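Local atomic coordinates of Hcp1 family type VI secretion system effector (Salmonella typhimurium, PDB entry 5XHH), a protein that probably assembles into the hexameric rings that stack as the inner tube of the type VI secretion system and travel with its effectors. Residues Y72-V85 with L97-V109. Sequence-based numbering, arbitrary orientation.
Sequences YCASGKHIPQAILV and LKYTFTDLIVAVV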
ATOM      1  N   TYR A  72      -6.545  11.060   8.240  1.00 27.74           N
ATOM      2  CA  TYR A  72      -6.344  11.381   6.825  1.00 27.28           C
ATOM      3  C   TYR A  72      -7.557  11.008   5.993  1.00 27.48           C
ATOM      4  O   TYR A  72      -7.876  11.689   5.015  1.00 25.67           O
ATOM      5  CB  TYR A  72      -5.124  10.659   6.268  1.00 26.83           C
ATOM      6  CG  TYR A  72      -3.813  11.377   6.424  1.00 28.86           C
ATOM      7  CD1 TYR A  72      -3.270  11.635   7.681  1.00 29.89           C
ATOM      8  CD2 TYR A  72      -3.090  11.763   5.302  1.00 28.34           C
ATOM      9  CE1 TYR A  72      -2.045  12.274   7.801  1.00 32.12           C
ATOM     10  CE2 TYR A  72      -1.872  12.391   5.419  1.00 28.38           C
ATOM     11  CZ  TYR A  72      -1.357  12.644   6.666  1.00 26.49           C
ATOM     12  OH  TYR A  72      -0.142  13.265   6.783  1.00 35.44           O
ATOM     13  N   CYS A  73      -8.228   9.906   6.347  1.00 27.65           N
ATOM     14  CA  CYS A  73      -9.400   9.489   5.590  1.00 23.59           C
ATOM     15  C   CYS A  73     -10.520  10.510   5.733  1.00 28.08           C
ATOM     16  O   CYS A  73     -11.171  10.881   4.750  1.00 24.89           O
ATOM     17  CB  CYS A  73      -9.865   8.114   6.062  1.00 24.06           C
ATOM     18  SG  CYS A  73     -11.243   7.427   5.096  1.00 28.46           S
ATOM     19  N   ALA A  74     -10.774  10.951   6.968  1.00 27.76           N
ATOM     20  CA  ALA A  74     -11.829  11.931   7.192  1.00 27.98           C
ATOM     21  C   ALA A  74     -11.485  13.273   6.554  1.00 30.21           C
ATOM     22  O   ALA A  74     -12.369  13.959   6.041  1.00 36.67           O
ATOM     23  CB  ALA A  74     -12.086  12.102   8.689  1.00 26.92           C
ATOM     24  N   SER A  75     -10.215  13.661   6.561  1.00 25.69           N
ATOM     25  CA  SER A  75      -9.862  14.958   5.991  1.00 30.68           C
ATOM     26  C   SER A  75      -9.552  14.920   4.493  1.00 34.22           C
ATOM     27  O   SER A  75      -9.640  15.964   3.838  1.00 33.25           O
ATOM     28  CB  SER A  75      -8.653  15.542   6.722  1.00 28.41           C
ATOM     29  OG  SER A  75      -7.486  14.837   6.340  1.00 31.81           O
ATOM     30  N   GLY A  76      -9.193  13.766   3.934  1.00 31.68           N
ATOM     31  CA  GLY A  76      -8.788  13.712   2.539  1.00 27.45           C
ATOM     32  C   GLY A  76      -7.408  14.258   2.245  1.00 33.18           C
ATOM     33  O   GLY A  76      -7.094  14.533   1.080  1.00 32.78           O
ATOM     34  N   LYS A  77      -6.569  14.414   3.264  1.00 30.72           N
ATOM     35  CA  LYS A  77      -5.242  14.983   3.069  1.00 31.97           C
ATOM     36  C   LYS A  77      -4.404  14.107   2.142  1.00 32.72           C
ATOM     37  O   LYS A  77      -4.432  12.876   2.220  1.00 32.23           O
ATOM     38  CB  LYS A  77      -4.550  15.151   4.418  1.00 32.73           C
ATOM     39  CG  LYS A  77      -3.181  15.858   4.391  1.00 29.96           C
ATOM     40  CD  LYS A  77      -2.683  15.993   5.824  1.00 33.05           C
ATOM     41  CE  LYS A  77      -1.484  16.926   5.959  1.00 37.85           C
ATOM     42  NZ  LYS A  77      -0.286  16.413   5.261  1.00 40.06           N
ATOM     43  N   HIS A  78      -3.652  14.767   1.264  1.00 35.99           N
ATOM     44  CA  HIS A  78      -2.843  14.109   0.248  1.00 33.19           C
ATOM     45  C   HIS A  78      -1.573  13.548   0.875  1.00 33.07           C
ATOM     46  O   HIS A  78      -0.980  14.160   1.767  1.00 35.58           O
ATOM     47  CB  HIS A  78      -2.552  15.123  -0.871  1.00 37.80           C
ATOM     48  CG  HIS A  78      -1.273  14.909  -1.625  1.00 38.01           C
ATOM     49  ND1 HIS A  78      -1.222  14.256  -2.841  1.00 38.85           N
ATOM     50  CD2 HIS A  78      -0.012  15.341  -1.381  1.00 37.83           C
ATOM     51  CE1 HIS A  78       0.022  14.254  -3.287  1.00 34.14           C
ATOM     52  NE2 HIS A  78       0.776  14.905  -2.419  1.00 35.72           N
ATOM     53  N   ILE A  79      -1.193  12.352   0.447  1.00 29.46           N
ATOM     54  CA  ILE A  79       0.024  11.677   0.886  1.00 30.59           C
ATOM     55  C   ILE A  79       1.006  11.683  -0.283  1.00 26.63           C
ATOM     56  O   ILE A  79       0.694  11.108  -1.331  1.00 30.39           O
ATOM     57  CB  ILE A  79      -0.255  10.239   1.334  1.00 27.48           C
ATOM     58  CG1 ILE A  79      -1.238  10.212   2.498  1.00 28.54           C
ATOM     59  CG2 ILE A  79       1.047   9.551   1.678  1.00 25.90           C
ATOM     60  CD1 ILE A  79      -1.790   8.826   2.772  1.00 30.26           C
ATOM     61  N   PRO A  80       2.173  12.328  -0.159  1.00 28.13           N
ATOM     62  CA  PRO A  80       3.125  12.336  -1.297  1.00 29.33           C
ATOM     63  C   PRO A  80       3.548  10.950  -1.761  1.00 27.40           C
ATOM     64  O   PRO A  80       3.428  10.649  -2.952  1.00 26.68           O
ATOM     65  CB  PRO A  80       4.307  13.158  -0.753  1.00 30.04           C
ATOM     66  CG  PRO A  80       3.644  14.125   0.224  1.00 31.13           C
ATOM     67  CD  PRO A  80       2.526  13.321   0.873  1.00 29.46           C
ATOM     68  N   GLN A  81       4.018  10.079  -0.869  1.00 27.85           N
ATOM     69  CA  GLN A  81       4.408   8.752  -1.329  1.00 28.42           C
ATOM     70  C   GLN A  81       4.233   7.718  -0.221  1.00 28.79           C
ATOM     71  O   GLN A  81       4.063   8.048   0.959  1.00 26.28           O
ATOM     72  CB  GLN A  81       5.852   8.736  -1.874  1.00 30.48           C
ATOM     73  CG  GLN A  81       6.939   8.557  -0.848  1.00 35.49           C
ATOM     74  CD  GLN A  81       8.294   8.164  -1.450  1.00 33.77           C
ATOM     75  OE1 GLN A  81       9.175   7.730  -0.727  1.00 36.48           O
ATOM     76  NE2 GLN A  81       8.463   8.328  -2.764  1.00 33.07           N
ATOM     77  N   ALA A  82       4.257   6.452  -0.640  1.00 22.67           N
ATOM     78  CA  ALA A  82       4.223   5.304   0.250  1.00 24.71           C
ATOM     79  C   ALA A  82       5.041   4.198  -0.393  1.00 25.16           C
ATOM     80  O   ALA A  82       5.022   4.049  -1.608  1.00 23.14           O
ATOM     81  CB  ALA A  82       2.788   4.811   0.505  1.00 24.14           C
ATOM     82  N   ILE A  83       5.750   3.423   0.418  1.00 25.65           N
ATOM     83  CA  ILE A  83       6.645   2.394  -0.090  1.00 25.05           C
ATOM     84  C   ILE A  83       6.269   1.079   0.562  1.00 25.70           C
ATOM     85  O   ILE A  83       6.285   0.963   1.792  1.00 26.82           O
ATOM     86  CB  ILE A  83       8.120   2.719   0.182  1.00 23.43           C
ATOM     87  CG1 ILE A  83       8.486   4.075  -0.423  1.00 28.16           C
ATOM     88  CG2 ILE A  83       8.987   1.612  -0.381  1.00 27.52           C
ATOM     89  CD1 ILE A  83       9.910   4.549  -0.088  1.00 26.76           C
ATOM     90  N   LEU A  84       5.935   0.092  -0.255  1.00 26.65           N
ATOM     91  CA  LEU A  84       5.569  -1.232   0.211  1.00 23.12           C
ATOM     92  C   LEU A  84       6.710  -2.164  -0.158  1.00 26.83           C
ATOM     93  O   LEU A  84       7.078  -2.259  -1.329  1.00 24.82           O
ATOM     94  CB  LEU A  84       4.242  -1.677  -0.413  1.00 22.82           C
ATOM     95  CG  LEU A  84       3.510  -2.884   0.179  1.00 24.70           C
ATOM     96  CD1 LEU A  84       2.171  -3.097  -0.534  1.00 31.84           C
ATOM     97  CD2 LEU A  84       4.345  -4.144   0.072  1.00 25.62           C
ATOM     98  N   VAL A  85       7.255  -2.857   0.834  1.00 23.61           N
ATOM     99  CA  VAL A  85       8.392  -3.742   0.646  1.00 26.30           C
ATOM    100  C   VAL A  85       8.033  -5.125   1.181  1.00 26.12           C
ATOM    101  O   VAL A  85       7.439  -5.245   2.254  1.00 25.72           O
ATOM    102  CB  VAL A  85       9.641  -3.186   1.353  1.00 31.31           C
ATOM    103  CG1 VAL A  85      10.609  -4.289   1.633  1.00 34.53           C
ATOM    104  CG2 VAL A  85      10.281  -2.061   0.508  1.00 29.56           C
ATOM    105  N   LEU A  97      10.992  -7.469  -3.278  1.00 29.33           N
ATOM    106  CA  LEU A  97       9.883  -6.808  -3.972  1.00 27.96           C
ATOM    107  C   LEU A  97       9.566  -5.445  -3.367  1.00 27.92           C
ATOM    108  O   LEU A  97       9.417  -5.326  -2.145  1.00 30.26           O
ATOM    109  CB  LEU A  97       8.630  -7.706  -3.958  1.00 28.32           C
ATOM    110  CG  LEU A  97       7.333  -7.201  -4.612  1.00 29.11           C
ATOM    111  CD1 LEU A  97       7.484  -6.941  -6.136  1.00 27.96           C
ATOM    112  CD2 LEU A  97       6.171  -8.175  -4.321  1.00 24.23           C
ATOM    113  N   LYS A  98       9.401  -4.430  -4.224  1.00 23.64           N
ATOM    114  CA  LYS A  98       9.100  -3.078  -3.746  1.00 25.84           C
ATOM    115  C   LYS A  98       8.122  -2.359  -4.674  1.00 24.74           C
ATOM    116  O   LYS A  98       8.300  -2.359  -5.890  1.00 24.48           O
ATOM    117  CB  LYS A  98      10.394  -2.265  -3.604  1.00 24.64           C
ATOM    118  CG  LYS A  98      10.211  -0.808  -3.217  1.00 27.64           C
ATOM    119  CD  LYS A  98      11.561  -0.211  -2.716  1.00 32.86           C
ATOM    120  CE  LYS A  98      11.605   1.298  -2.870  1.00 41.81           C
ATOM    121  NZ  LYS A  98      12.762   2.005  -2.181  1.00 42.28           N
ATOM    122  N   TYR A  99       7.081  -1.761  -4.103  1.00 20.21           N
ATOM    123  CA  TYR A  99       6.199  -0.855  -4.828  1.00 22.46           C
ATOM    124  C   TYR A  99       6.322   0.533  -4.218  1.00 24.05           C
ATOM    125  O   TYR A  99       6.192   0.694  -2.998  1.00 26.38           O
ATOM    126  CB  TYR A  99       4.727  -1.289  -4.773  1.00 22.84           C
ATOM    127  CG  TYR A  99       4.439  -2.690  -5.252  1.00 24.97           C
ATOM    128  CD1 TYR A  99       4.343  -2.981  -6.605  1.00 24.05           C
ATOM    129  CD2 TYR A  99       4.228  -3.714  -4.347  1.00 25.78           C
ATOM    130  CE1 TYR A  99       4.065  -4.282  -7.045  1.00 23.89           C
ATOM    131  CE2 TYR A  99       3.961  -5.001  -4.768  1.00 25.02           C
ATOM    132  CZ  TYR A  99       3.879  -5.275  -6.119  1.00 24.41           C
ATOM    133  OH  TYR A  99       3.604  -6.548  -6.514  1.00 27.36           O
ATOM    134  N   THR A 100       6.534   1.528  -5.058  1.00 25.46           N
ATOM    135  CA  THR A 100       6.576   2.929  -4.643  1.00 26.06           C
ATOM    136  C   THR A 100       5.364   3.610  -5.261  1.00 24.36           C
ATOM    137  O   THR A 100       5.266   3.718  -6.486  1.00 29.10           O
ATOM    138  CB  THR A 100       7.884   3.594  -5.078  1.00 22.64           C
ATOM    139  OG1 THR A 100       8.979   2.918  -4.451  1.00 25.63           O
ATOM    140  CG2 THR A 100       7.907   5.036  -4.663  1.00 26.17           C
ATOM    141  N   PHE A 101       4.430   4.024  -4.418  1.00 24.63           N
ATOM    142  CA  PHE A 101       3.214   4.703  -4.839  1.00 24.94           C
ATOM    143  C   PHE A 101       3.374   6.191  -4.558  1.00 25.26           C
ATOM    144  O   PHE A 101       4.046   6.583  -3.598  1.00 26.76           O
ATOM    145  CB  PHE A 101       1.975   4.194  -4.090  1.00 25.23           C
ATOM    146  CG  PHE A 101       1.813   2.695  -4.073  1.00 24.56           C
ATOM    147  CD1 PHE A 101       2.377   1.932  -3.063  1.00 24.63           C
ATOM    148  CD2 PHE A 101       1.039   2.058  -5.027  1.00 23.42           C
ATOM    149  CE1 PHE A 101       2.198   0.542  -3.030  1.00 22.24           C
ATOM    150  CE2 PHE A 101       0.860   0.690  -5.005  1.00 23.20           C
ATOM    151  CZ  PHE A 101       1.436  -0.072  -4.012  1.00 24.40           C
ATOM    152  N   THR A 102       2.745   7.021  -5.390  1.00 27.46           N
ATOM    153  CA  THR A 102       2.734   8.449  -5.102  1.00 28.03           C
ATOM    154  C   THR A 102       1.323   9.005  -5.197  1.00 25.77           C
ATOM    155  O   THR A 102       0.462   8.447  -5.879  1.00 27.26           O
ATOM    156  CB  THR A 102       3.629   9.261  -6.053  1.00 26.17           C
ATOM    157  OG1 THR A 102       3.038   9.285  -7.353  1.00 28.35           O
ATOM    158  CG2 THR A 102       5.030   8.695  -6.116  1.00 26.42           C
ATOM    159  N   ASP A 103       1.121  10.142  -4.524  1.00 24.57           N
ATOM    160  CA  ASP A 103      -0.119  10.912  -4.600  1.00 26.56           C
ATOM    161  C   ASP A 103      -1.309  10.047  -4.175  1.00 28.81           C
ATOM    162  O   ASP A 103      -2.170   9.662  -4.965  1.00 31.90           O
ATOM    163  CB  ASP A 103      -0.306  11.483  -6.012  1.00 31.54           C
ATOM    164  CG  ASP A 103      -1.602  12.245  -6.175  1.00 35.02           C
ATOM    165  OD1 ASP A 103      -1.931  13.062  -5.291  1.00 40.43           O
ATOM    166  OD2 ASP A 103      -2.294  12.012  -7.189  1.00 42.12           O
ATOM    167  N   LEU A 104      -1.324   9.748  -2.887  1.00 25.67           N
ATOM    168  CA  LEU A 104      -2.293   8.832  -2.319  1.00 26.07           C
ATOM    169  C   LEU A 104      -3.305   9.577  -1.460  1.00 30.80           C
ATOM    170  O   LEU A 104      -3.012  10.638  -0.897  1.00 29.53           O
ATOM    171  CB  LEU A 104      -1.604   7.751  -1.476  1.00 25.66           C
ATOM    172  CG  LEU A 104      -0.561   6.883  -2.188  1.00 28.34           C
ATOM    173  CD1 LEU A 104       0.879   7.459  -2.051  1.00 22.28           C
ATOM    174  CD2 LEU A 104      -0.633   5.420  -1.714  1.00 24.36           C
ATOM    175  N   ILE A 105      -4.502   8.996  -1.376  1.00 28.91           N
ATOM    176  CA  ILE A 105      -5.543   9.386  -0.434  1.00 28.90           C
ATOM    177  C   ILE A 105      -5.986   8.133   0.312  1.00 29.90           C
ATOM    178  O   ILE A 105      -6.051   7.044  -0.274  1.00 24.56           O
ATOM    179  CB  ILE A 105      -6.739  10.042  -1.159  1.00 33.39           C
ATOM    180  CG1 ILE A 105      -6.329  11.380  -1.785  1.00 35.96           C
ATOM    181  CG2 ILE A 105      -7.890  10.290  -0.207  1.00 32.13           C
ATOM    182  CD1 ILE A 105      -7.428  11.990  -2.631  1.00 36.66           C
ATOM    183  N   VAL A 106      -6.283   8.277   1.602  1.00 26.68           N
ATOM    184  CA  VAL A 106      -6.849   7.172   2.375  1.00 24.17           C
ATOM    185  C   VAL A 106      -8.337   7.101   2.062  1.00 26.13           C
ATOM    186  O   VAL A 106      -9.101   7.984   2.454  1.00 28.71           O
ATOM    187  CB  VAL A 106      -6.608   7.341   3.877  1.00 24.59           C
ATOM    188  CG1 VAL A 106      -7.090   6.095   4.622  1.00 22.41           C
ATOM    189  CG2 VAL A 106      -5.122   7.581   4.151  1.00 26.52           C
ATOM    190  N   ALA A 107      -8.759   6.044   1.362  1.00 21.43           N
ATOM    191  CA  ALA A 107     -10.144   5.991   0.916  1.00 23.69           C
ATOM    192  C   ALA A 107     -11.039   5.205   1.862  1.00 25.62           C
ATOM    193  O   ALA A 107     -12.236   5.507   1.951  1.00 25.33           O
ATOM    194  CB  ALA A 107     -10.240   5.378  -0.487  1.00 24.87           C
ATOM    195  N   VAL A 108     -10.495   4.198   2.549  1.00 21.19           N
ATOM    196  CA  VAL A 108     -11.289   3.345   3.440  1.00 24.52           C
ATOM    197  C   VAL A 108     -10.453   2.983   4.657  1.00 24.21           C
ATOM    198  O   VAL A 108      -9.286   2.604   4.515  1.00 24.72           O
ATOM    199  CB  VAL A 108     -11.768   2.037   2.761  1.00 21.63           C
ATOM    200  CG1 VAL A 108     -12.458   1.141   3.776  1.00 26.99           C
ATOM    201  CG2 VAL A 108     -12.705   2.316   1.608  1.00 23.70           C
ATOM    202  N   VAL A 109     -11.049   3.080   5.850  1.00 24.56           N
ATOM    203  CA  VAL A 109     -10.454   2.536   7.065  1.00 25.16           C
ATOM    204  C   VAL A 109     -11.516   1.711   7.788  1.00 24.62           C
ATOM    205  O   VAL A 109     -12.586   2.225   8.129  1.00 25.15           O
ATOM    206  CB  VAL A 109      -9.879   3.631   7.990  1.00 30.75           C
ATOM    207  CG1 VAL A 109      -9.096   2.994   9.126  1.00 26.14           C
ATOM    208  CG2 VAL A 109      -8.954   4.565   7.208  1.00 23.91           C
TER
HETATM  209  O   HOH W   1      -6.264  10.901   2.793  1.00 26.99           O
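Antiparallel strands 79-85 and 97-102, the arms of a beta hairpin, pair through their backbones up to a corner at D103, where the chain enters the other sheet as strand 104-109, roughly perpendicular to strand 79-85 and passing the C-terminal end of helix 66-75. L84 and Y99 exchange two backbone hydrogen bonds, as do A82 and F101. At the corner I79 N gives to L104 O and L104 N to I79 O (2.9 Å), while D103 N is spent on P80 O, approaching from above the carbonyl plane. D103, with positive phi, and L104 lie opposite I79 as a G1 beta bulge. H78 ND1 donates a weak, bent bond to D103 OD1 (2.8 Å, 124°) at the ring edge; OD2 is bound by S130 and K156.

I79, A82, L84, Y99, F101 and L104 share the buried face. L84 CB meets the edge of the F101 ring at CE1 (4.0 Å), and the F129 ring meets F101 with the planes about 60° apart. With its CG anti to the carbonyl carbon (chi1 -58°), L104 leans toward A82, and both methyls, CD1 and CD2, lie 4.1 Å from A82 CB. On the other face the extended K98 chain lies across I83 and V85, its CE 3.6 Å from I83 CG2.

Beyond the corner V106 packs between the helix end and strand 79-85: CG2 touches Y72 CB (3.7 Å) and I79 CD1, while CG1 meets C73 CB (3.7 Å). One water gives hydrogen bonds to Y72 O and K77 O and accepts one from V106 N. A hairpin whose second arm bends from one sheet into the next, with the end of a short helix packed on the strand beyond the bend, fits the beta-barrel fold of Hcp proteins.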